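Local coordinates for protein cytochrome P450 268A2 Cyp268A2 (Mycobacterium marinum, PDB 6BLD) that belongs to the haem-binding cytochrome P450 family and here holds protoporphyrin IX with iron alongside (3E,5E)-6,10-dimethylundeca-3,5,9-trien-2-one, at residues 60-74 / 330-342. Residues are numbered along the deposited sequence; the frame is centred on the assembly and turned at random.
Sequences GFWAVTRRADIVAVS and EKVVMFYASGNWD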
ATOM      1  N   GLY A  60       8.635  -2.291  22.456  1.00 22.60           N
ATOM      2  CA  GLY A  60       7.543  -1.458  22.017  1.00 20.73           C
ATOM      3  C   GLY A  60       7.937  -0.683  20.772  1.00 18.84           C
ATOM      4  O   GLY A  60       8.780  -1.129  19.994  1.00 18.09           O
ATOM      5  N   PHE A  61       7.306   0.477  20.611  1.00 17.90           N
ATOM      6  CA  PHE A  61       7.542   1.319  19.448  1.00 16.93           C
ATOM      7  C   PHE A  61       7.115   2.743  19.769  1.00 17.03           C
ATOM      8  O   PHE A  61       6.336   2.986  20.694  1.00 17.49           O
ATOM      9  CB  PHE A  61       6.788   0.801  18.216  1.00 16.54           C
ATOM     10  CG  PHE A  61       5.291   0.907  18.329  1.00 16.84           C
ATOM     11  CD1 PHE A  61       4.553  -0.115  18.903  1.00 17.19           C
ATOM     12  CD2 PHE A  61       4.621   2.028  17.861  1.00 17.05           C
ATOM     13  CE1 PHE A  61       3.176  -0.020  19.009  1.00 17.31           C
ATOM     14  CE2 PHE A  61       3.247   2.127  17.966  1.00 17.35           C
ATOM     15  CZ  PHE A  61       2.524   1.103  18.541  1.00 17.55           C
ATOM     16  N   TRP A  62       7.635   3.680  18.981  1.00 16.95           N
ATOM     17  CA  TRP A  62       7.242   5.080  19.046  1.00 16.90           C
ATOM     18  C   TRP A  62       6.162   5.344  18.005  1.00 16.54           C
ATOM     19  O   TRP A  62       6.341   5.026  16.825  1.00 15.85           O
ATOM     20  CB  TRP A  62       8.439   5.998  18.801  1.00 16.61           C
ATOM     21  CG  TRP A  62       9.402   6.077  19.943  1.00 17.45           C
ATOM     22  CD1 TRP A  62      10.611   5.451  20.041  1.00 17.81           C
ATOM     23  CD2 TRP A  62       9.245   6.836  21.148  1.00 18.61           C
ATOM     24  NE1 TRP A  62      11.215   5.771  21.234  1.00 18.49           N
ATOM     25  CE2 TRP A  62      10.396   6.619  21.932  1.00 19.20           C
ATOM     26  CE3 TRP A  62       8.241   7.675  21.642  1.00 19.02           C
ATOM     27  CZ2 TRP A  62      10.570   7.211  23.180  1.00 20.26           C
ATOM     28  CZ3 TRP A  62       8.416   8.261  22.882  1.00 19.87           C
ATOM     29  CH2 TRP A  62       9.572   8.027  23.636  1.00 20.38           C
ATOM     30  N   ALA A  63       5.049   5.927  18.440  1.00 16.66           N
ATOM     31  CA  ALA A  63       3.942   6.244  17.547  1.00 16.05           C
ATOM     32  C   ALA A  63       4.125   7.652  16.995  1.00 16.41           C
ATOM     33  O   ALA A  63       4.195   8.620  17.759  1.00 17.77           O
ATOM     34  CB  ALA A  63       2.606   6.118  18.277  1.00 15.75           C
ATOM     35  N   VAL A  64       4.203   7.763  15.670  1.00 15.96           N
ATOM     36  CA  VAL A  64       4.374   9.037  14.980  1.00 16.81           C
ATOM     37  C   VAL A  64       3.067   9.345  14.263  1.00 17.36           C
ATOM     38  O   VAL A  64       2.716   8.683  13.279  1.00 17.61           O
ATOM     39  CB  VAL A  64       5.551   9.003  13.997  1.00 16.16           C
ATOM     40  CG1 VAL A  64       5.672  10.332  13.277  1.00 16.13           C
ATOM     41  CG2 VAL A  64       6.837   8.667  14.727  1.00 16.25           C
ATOM     42  N   THR A  65       2.353  10.368  14.742  1.00 17.74           N
ATOM     43  CA  THR A  65       0.996  10.643  14.294  1.00 18.52           C
ATOM     44  C   THR A  65       0.851  11.909  13.460  1.00 18.88           C
ATOM     45  O   THR A  65      -0.107  12.009  12.688  1.00 18.28           O
ATOM     46  CB  THR A  65       0.054  10.745  15.504  1.00 16.01           C
ATOM     47  OG1 THR A  65       0.553  11.732  16.412  1.00 16.64           O
ATOM     48  CG2 THR A  65      -0.044   9.405  16.220  1.00 15.85           C
ATOM     49  N   ARG A  66       1.759  12.872  13.593  1.00 19.60           N
ATOM     50  CA  ARG A  66       1.663  14.121  12.853  1.00 19.89           C
ATOM     51  C   ARG A  66       2.320  13.990  11.485  1.00 18.38           C
ATOM     52  O   ARG A  66       3.314  13.278  11.317  1.00 17.92           O
ATOM     53  CB  ARG A  66       2.309  15.265  13.637  1.00 21.67           C
ATOM     54  CG  ARG A  66       1.447  15.787  14.776  1.00 23.47           C
ATOM     55  CD  ARG A  66       2.080  16.994  15.447  1.00 25.98           C
ATOM     56  NE  ARG A  66       1.274  17.477  16.565  1.00 28.26           N
ATOM     57  CZ  ARG A  66       1.685  18.382  17.448  1.00 30.16           C
ATOM     58  NH1 ARG A  66       2.898  18.907  17.346  1.00 30.76           N
ATOM     59  NH2 ARG A  66       0.882  18.763  18.433  1.00 31.07           N
ATOM     60  N   ARG A  67       1.748  14.690  10.502  1.00 17.97           N
ATOM     61  CA  ARG A  67       2.244  14.585   9.132  1.00 17.86           C
ATOM     62  C   ARG A  67       3.682  15.076   9.019  1.00 17.45           C
ATOM     63  O   ARG A  67       4.514  14.433   8.370  1.00 16.96           O
ATOM     64  CB  ARG A  67       1.336  15.363   8.181  1.00 19.23           C
ATOM     65  CG  ARG A  67       1.743  15.258   6.721  1.00 20.55           C
ATOM     66  CD  ARG A  67       1.766  16.620   6.049  1.00 23.07           C
ATOM     67  NE  ARG A  67       2.587  16.614   4.843  1.00 24.71           N
ATOM     68  CZ  ARG A  67       3.743  17.257   4.721  1.00 26.83           C
ATOM     69  NH1 ARG A  67       4.220  17.968   5.733  1.00 27.87           N
ATOM     70  NH2 ARG A  67       4.422  17.191   3.584  1.00 27.65           N
ATOM     71  N   ALA A  68       3.994  16.215   9.645  1.00 18.32           N
ATOM     72  CA  ALA A  68       5.348  16.755   9.565  1.00 19.42           C
ATOM     73  C   ALA A  68       6.369  15.788  10.152  1.00 18.94           C
ATOM     74  O   ALA A  68       7.467  15.627   9.607  1.00 16.63           O
ATOM     75  CB  ALA A  68       5.420  18.108  10.272  1.00 20.70           C
ATOM     76  N   ASP A  69       6.026  15.131  11.262  1.00 18.47           N
ATOM     77  CA  ASP A  69       6.951  14.176  11.863  1.00 18.35           C
ATOM     78  C   ASP A  69       7.086  12.918  11.016  1.00 16.76           C
ATOM     79  O   ASP A  69       8.165  12.315  10.969  1.00 16.64           O
ATOM     80  CB  ASP A  69       6.497  13.823  13.279  1.00 19.59           C
ATOM     81  CG  ASP A  69       6.643  14.983  14.246  1.00 21.79           C
ATOM     82  OD1 ASP A  69       7.567  15.801  14.057  1.00 22.77           O
ATOM     83  OD2 ASP A  69       5.836  15.076  15.196  1.00 22.39           O
ATOM     84  N   ILE A  70       6.006  12.508  10.344  1.00 16.02           N
ATOM     85  CA  ILE A  70       6.076  11.367   9.436  1.00 15.50           C
ATOM     86  C   ILE A  70       7.021  11.668   8.281  1.00 16.01           C
ATOM     87  O   ILE A  70       7.814  10.814   7.864  1.00 15.97           O
ATOM     88  CB  ILE A  70       4.663  10.997   8.944  1.00 15.18           C
ATOM     89  CG1 ILE A  70       3.878  10.310  10.063  1.00 14.45           C
ATOM     90  CG2 ILE A  70       4.723  10.124   7.694  1.00 14.92           C
ATOM     91  CD1 ILE A  70       2.443  10.023   9.712  1.00 14.46           C
ATOM     92  N   VAL A  71       6.965  12.895   7.757  1.00 16.34           N
ATOM     93  CA  VAL A  71       7.901  13.308   6.714  1.00 16.51           C
ATOM     94  C   VAL A  71       9.327  13.322   7.252  1.00 16.80           C
ATOM     95  O   VAL A  71      10.270  12.905   6.567  1.00 17.20           O
ATOM     96  CB  VAL A  71       7.487  14.680   6.149  1.00 17.23           C
ATOM     97  CG1 VAL A  71       8.600  15.280   5.304  1.00 17.43           C
ATOM     98  CG2 VAL A  71       6.203  14.551   5.338  1.00 17.10           C
ATOM     99  N   ALA A  72       9.505  13.782   8.495  1.00 16.75           N
ATOM    100  CA  ALA A  72      10.841  13.835   9.083  1.00 16.86           C
ATOM    101  C   ALA A  72      11.461  12.446   9.184  1.00 16.65           C
ATOM    102  O   ALA A  72      12.634  12.257   8.841  1.00 17.48           O
ATOM    103  CB  ALA A  72      10.782  14.497  10.460  1.00 16.90           C
ATOM    104  N   VAL A  73      10.690  11.463   9.649  1.00 16.26           N
ATOM    105  CA  VAL A  73      11.206  10.101   9.753  1.00 16.03           C
ATOM    106  C   VAL A  73      11.502   9.532   8.370  1.00 15.96           C
ATOM    107  O   VAL A  73      12.541   8.897   8.154  1.00 14.84           O
ATOM    108  CB  VAL A  73      10.217   9.214  10.534  1.00 15.76           C
ATOM    109  CG1 VAL A  73      10.612   7.744  10.436  1.00 15.00           C
ATOM    110  CG2 VAL A  73      10.143   9.656  11.990  1.00 16.14           C
ATOM    111  N   SER A  74      10.604   9.764   7.408  1.00 15.82           N
ATOM    112  CA  SER A  74      10.767   9.176   6.081  1.00 15.73           C
ATOM    113  C   SER A  74      12.003   9.715   5.371  1.00 16.65           C
ATOM    114  O   SER A  74      12.738   8.954   4.731  1.00 16.46           O
ATOM    115  CB  SER A  74       9.517   9.435   5.238  1.00 14.20           C
ATOM    116  OG  SER A  74       8.339   9.123   5.957  1.00 13.88           O
ATOM    117  N   GLU A 330      15.488   1.640  18.636  1.00 16.40           N
ATOM    118  CA  GLU A 330      14.066   1.611  18.944  1.00 17.70           C
ATOM    119  C   GLU A 330      13.238   1.705  17.667  1.00 16.81           C
ATOM    120  O   GLU A 330      13.641   2.336  16.685  1.00 15.28           O
ATOM    121  CB  GLU A 330      13.697   2.747  19.901  1.00 18.75           C
ATOM    122  CG  GLU A 330      14.326   2.601  21.283  1.00 20.19           C
ATOM    123  CD  GLU A 330      13.752   3.569  22.303  1.00 21.08           C
ATOM    124  OE1 GLU A 330      13.493   4.736  21.944  1.00 21.12           O
ATOM    125  OE2 GLU A 330      13.572   3.163  23.472  1.00 22.09           O
ATOM    126  N   LYS A 331      12.075   1.061  17.688  1.00 16.62           N
ATOM    127  CA  LYS A 331      11.186   1.056  16.535  1.00 15.95           C
ATOM    128  C   LYS A 331      10.363   2.337  16.485  1.00 15.96           C
ATOM    129  O   LYS A 331       9.919   2.851  17.514  1.00 16.56           O
ATOM    130  CB  LYS A 331      10.259  -0.158  16.580  1.00 16.05           C
ATOM    131  CG  LYS A 331      10.966  -1.485  16.353  1.00 17.14           C
ATOM    132  CD  LYS A 331       9.982  -2.643  16.355  1.00 18.19           C
ATOM    133  CE  LYS A 331      10.699  -3.976  16.225  1.00 19.63           C
ATOM    134  NZ  LYS A 331       9.741  -5.112  16.117  1.00 20.29           N
ATOM    135  N   VAL A 332      10.160   2.848  15.272  1.00 15.35           N
ATOM    136  CA  VAL A 332       9.447   4.099  15.035  1.00 15.14           C
ATOM    137  C   VAL A 332       8.409   3.842  13.951  1.00 14.46           C
ATOM    138  O   VAL A 332       8.769   3.546  12.808  1.00 13.86           O
ATOM    139  CB  VAL A 332      10.402   5.231  14.618  1.00 16.06           C
ATOM    140  CG1 VAL A 332       9.626   6.493  14.302  1.00 16.60           C
ATOM    141  CG2 VAL A 332      11.433   5.493  15.713  1.00 16.99           C
ATOM    142  N   VAL A 333       7.131   3.957  14.303  1.00 14.64           N
ATOM    143  CA  VAL A 333       6.032   3.579  13.420  1.00 14.26           C
ATOM    144  C   VAL A 333       5.335   4.835  12.917  1.00 14.28           C
ATOM    145  O   VAL A 333       4.956   5.705  13.710  1.00 14.67           O
ATOM    146  CB  VAL A 333       5.036   2.649  14.132  1.00 14.52           C
ATOM    147  CG1 VAL A 333       3.868   2.311  13.209  1.00 13.09           C
ATOM    148  CG2 VAL A 333       5.743   1.386  14.594  1.00 13.37           C
ATOM    149  N   MET A 334       5.152   4.916  11.603  1.00 13.72           N
ATOM    150  CA  MET A 334       4.475   6.032  10.955  1.00 13.26           C
ATOM    151  C   MET A 334       3.029   5.645  10.674  1.00 13.09           C
ATOM    152  O   MET A 334       2.769   4.619  10.036  1.00 12.80           O
ATOM    153  CB  MET A 334       5.189   6.395   9.653  1.00 13.63           C
ATOM    154  CG  MET A 334       6.610   6.886   9.843  1.00 14.62           C
ATOM    155  SD  MET A 334       7.294   7.559   8.326  1.00 15.89           S
ATOM    156  CE  MET A 334       8.363   6.261   7.771  1.00 16.35           C
ATOM    157  N   PHE A 335       2.092   6.453  11.159  1.00 13.39           N
ATOM    158  CA  PHE A 335       0.665   6.193  10.983  1.00 13.50           C
ATOM    159  C   PHE A 335       0.144   7.145   9.911  1.00 13.48           C
ATOM    160  O   PHE A 335      -0.277   8.269  10.194  1.00 13.85           O
ATOM    161  CB  PHE A 335      -0.078   6.339  12.304  1.00 14.11           C
ATOM    162  CG  PHE A 335       0.258   5.264  13.298  1.00 14.42           C
ATOM    163  CD1 PHE A 335      -0.405   4.049  13.268  1.00 14.47           C
ATOM    164  CD2 PHE A 335       1.245   5.462  14.251  1.00 14.91           C
ATOM    165  CE1 PHE A 335      -0.097   3.050  14.177  1.00 14.90           C
ATOM    166  CE2 PHE A 335       1.557   4.469  15.164  1.00 15.65           C
ATOM    167  CZ  PHE A 335       0.884   3.259  15.126  1.00 15.41           C
ATOM    168  N   TYR A 336       0.171   6.675   8.660  1.00 13.18           N
ATOM    169  CA  TYR A 336      -0.159   7.531   7.525  1.00 14.23           C
ATOM    170  C   TYR A 336      -1.601   8.023   7.573  1.00 14.55           C
ATOM    171  O   TYR A 336      -1.886   9.141   7.128  1.00 13.89           O
ATOM    172  CB  TYR A 336       0.098   6.782   6.219  1.00 13.00           C
ATOM    173  CG  TYR A 336       1.520   6.299   6.051  1.00 13.90           C
ATOM    174  CD1 TYR A 336       1.800   4.951   5.860  1.00 13.45           C
ATOM    175  CD2 TYR A 336       2.583   7.192   6.075  1.00 14.10           C
ATOM    176  CE1 TYR A 336       3.099   4.508   5.699  1.00 13.78           C
ATOM    177  CE2 TYR A 336       3.884   6.759   5.914  1.00 13.78           C
ATOM    178  CZ  TYR A 336       4.136   5.418   5.726  1.00 14.15           C
ATOM    179  OH  TYR A 336       5.433   4.988   5.563  1.00 15.12           O
ATOM    180  N   ALA A 337      -2.523   7.206   8.091  1.00 14.33           N
ATOM    181  CA  ALA A 337      -3.907   7.650   8.214  1.00 14.49           C
ATOM    182  C   ALA A 337      -4.036   8.803   9.200  1.00 15.38           C
ATOM    183  O   ALA A 337      -4.876   9.691   9.012  1.00 15.70           O
ATOM    184  CB  ALA A 337      -4.805   6.487   8.637  1.00 14.05           C
ATOM    185  N   SER A 338      -3.220   8.804  10.256  1.00 15.35           N
ATOM    186  CA  SER A 338      -3.211   9.936  11.175  1.00 15.65           C
ATOM    187  C   SER A 338      -2.591  11.164  10.522  1.00 15.72           C
ATOM    188  O   SER A 338      -3.099  12.282  10.678  1.00 16.27           O
ATOM    189  CB  SER A 338      -2.460   9.569  12.453  1.00 15.72           C
ATOM    190  OG  SER A 338      -2.343  10.692  13.309  1.00 16.31           O
ATOM    191  N   GLY A 339      -1.497  10.976   9.782  1.00 14.76           N
ATOM    192  CA  GLY A 339      -0.868  12.095   9.105  1.00 14.95           C
ATOM    193  C   GLY A 339      -1.741  12.716   8.034  1.00 16.70           C
ATOM    194  O   GLY A 339      -1.667  13.925   7.793  1.00 17.07           O
ATOM    195  N   ASN A 340      -2.578  11.910   7.380  1.00 16.29           N
ATOM    196  CA  ASN A 340      -3.469  12.432   6.352  1.00 16.91           C
ATOM    197  C   ASN A 340      -4.736  13.054   6.925  1.00 17.99           C
ATOM    198  O   ASN A 340      -5.494  13.677   6.173  1.00 18.38           O
ATOM    199  CB  ASN A 340      -3.829  11.325   5.359  1.00 14.78           C
ATOM    200  CG  ASN A 340      -2.715  11.055   4.369  1.00 14.88           C
ATOM    201  OD1 ASN A 340      -1.842  11.897   4.158  1.00 14.61           O
ATOM    202  ND2 ASN A 340      -2.735   9.876   3.757  1.00 14.53           N
ATOM    203  N   TRP A 341      -4.985  12.897   8.226  1.00 18.59           N
ATOM    204  CA  TRP A 341      -6.063  13.595   8.913  1.00 20.32           C
ATOM    205  C   TRP A 341      -5.530  14.677   9.847  1.00 21.66           C
ATOM    206  O   TRP A 341      -6.264  15.167  10.713  1.00 22.06           O
ATOM    207  CB  TRP A 341      -6.935  12.604   9.687  1.00 20.53           C
ATOM    208  CG  TRP A 341      -8.206  12.247   8.971  1.00 21.22           C
ATOM    209  CD1 TRP A 341      -9.474  12.604   9.326  1.00 22.16           C
ATOM    210  CD2 TRP A 341      -8.327  11.471   7.774  1.00 21.04           C
ATOM    211  NE1 TRP A 341     -10.378  12.094   8.426  1.00 22.52           N
ATOM    212  CE2 TRP A 341      -9.699  11.394   7.463  1.00 21.97           C
ATOM    213  CE3 TRP A 341      -7.409  10.828   6.937  1.00 20.75           C
ATOM    214  CZ2 TRP A 341     -10.176  10.703   6.350  1.00 22.19           C
ATOM    215  CZ3 TRP A 341      -7.884  10.142   5.832  1.00 20.69           C
ATOM    216  CH2 TRP A 341      -9.254  10.085   5.549  1.00 21.50           C
ATOM    217  N   ASP A 342      -4.267  15.061   9.678  1.00 22.75           N
ATOM    218  CA  ASP A 342      -3.623  16.039  10.548  1.00 25.19           C
ATOM    219  C   ASP A 342      -4.230  17.417  10.310  1.00 28.36           C
ATOM    220  O   ASP A 342      -4.079  17.994   9.229  1.00 28.21           O
ATOM    221  CB  ASP A 342      -2.119  16.051  10.285  1.00 24.23           C
ATOM    222  CG  ASP A 342      -1.334  16.713  11.402  1.00 24.32           C
ATOM    223  OD1 ASP A 342      -1.952  17.391  12.249  1.00 24.77           O
ATOM    224  OD2 ASP A 342      -0.095  16.553  11.430  1.00 23.79           O
TER
HETATM  225  O   HOH W   1      11.416  -0.461  19.982  1.00 18.19           O
HETATM  226  O   HOH W   2       2.126  18.108  10.651  1.00 22.14           O
HETATM  227  O   HOH W   3       7.206   6.892   4.503  1.00 13.12           O
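Trp62 and Glu330 mark one end of this contact, where Trp62 NE1 donates to Glu330 OE1 at 2.6 Å. The oxygen lies in the indole plane, yet NE1 sits above the carboxylate plane, 50° out of it, and ring and carboxylate planes stand 58° apart. Arg9 also forms a salt bridge with Glu330 OE2, and Arg327 N donates to OE1. From there strands 61-64 and 331-335 run parallel, and four backbone hydrogen bonds, such as Val333 N to Trp62 O at 2.9 Å, fix Trp62 opposite Val332 and Val64 opposite Met334. They are neighbouring inner strands of the mixed sheet in this P450 fold.

One sheet face carries aromatic packing. Phe61, its CG turned between backbone N and carbonyl carbon (chi1 67°), sets CD2 3.5 Å from Val333 CG2. Phe61 CE2 also arrives at the edge of the Phe335 ring, 3.9 Å from CZ, with the two side chains crossing at roughly a right angle.

On the other face helix 67-74 packs over Val332 and Met334. Val73 straddles the pair, CG2 lying 4.0 Å from Val332 CG1 and CG1 3.8 Å from Met334 CE. Met334 SD lies 3.0 Å from Ser74 OG, but that hydroxyl donates to Ile70 O, which also accepts Ser74 N from the opposite face of its plane. A water links Ser74 OG to Tyr336 OH, and the Tyr336 side chain approaches the haem.

Where the helix starts, Asp342 OD2 accepts Arg67 N at 2.8 Å on its anti side, while Ser338 OG donates to Thr65 O. A water bridges the same OD2 to Ala68 N. Two N-terminal amides of the helix thus face one carboxylate oxygen, directly or through water, which would probably favour the ionised form of Asp342.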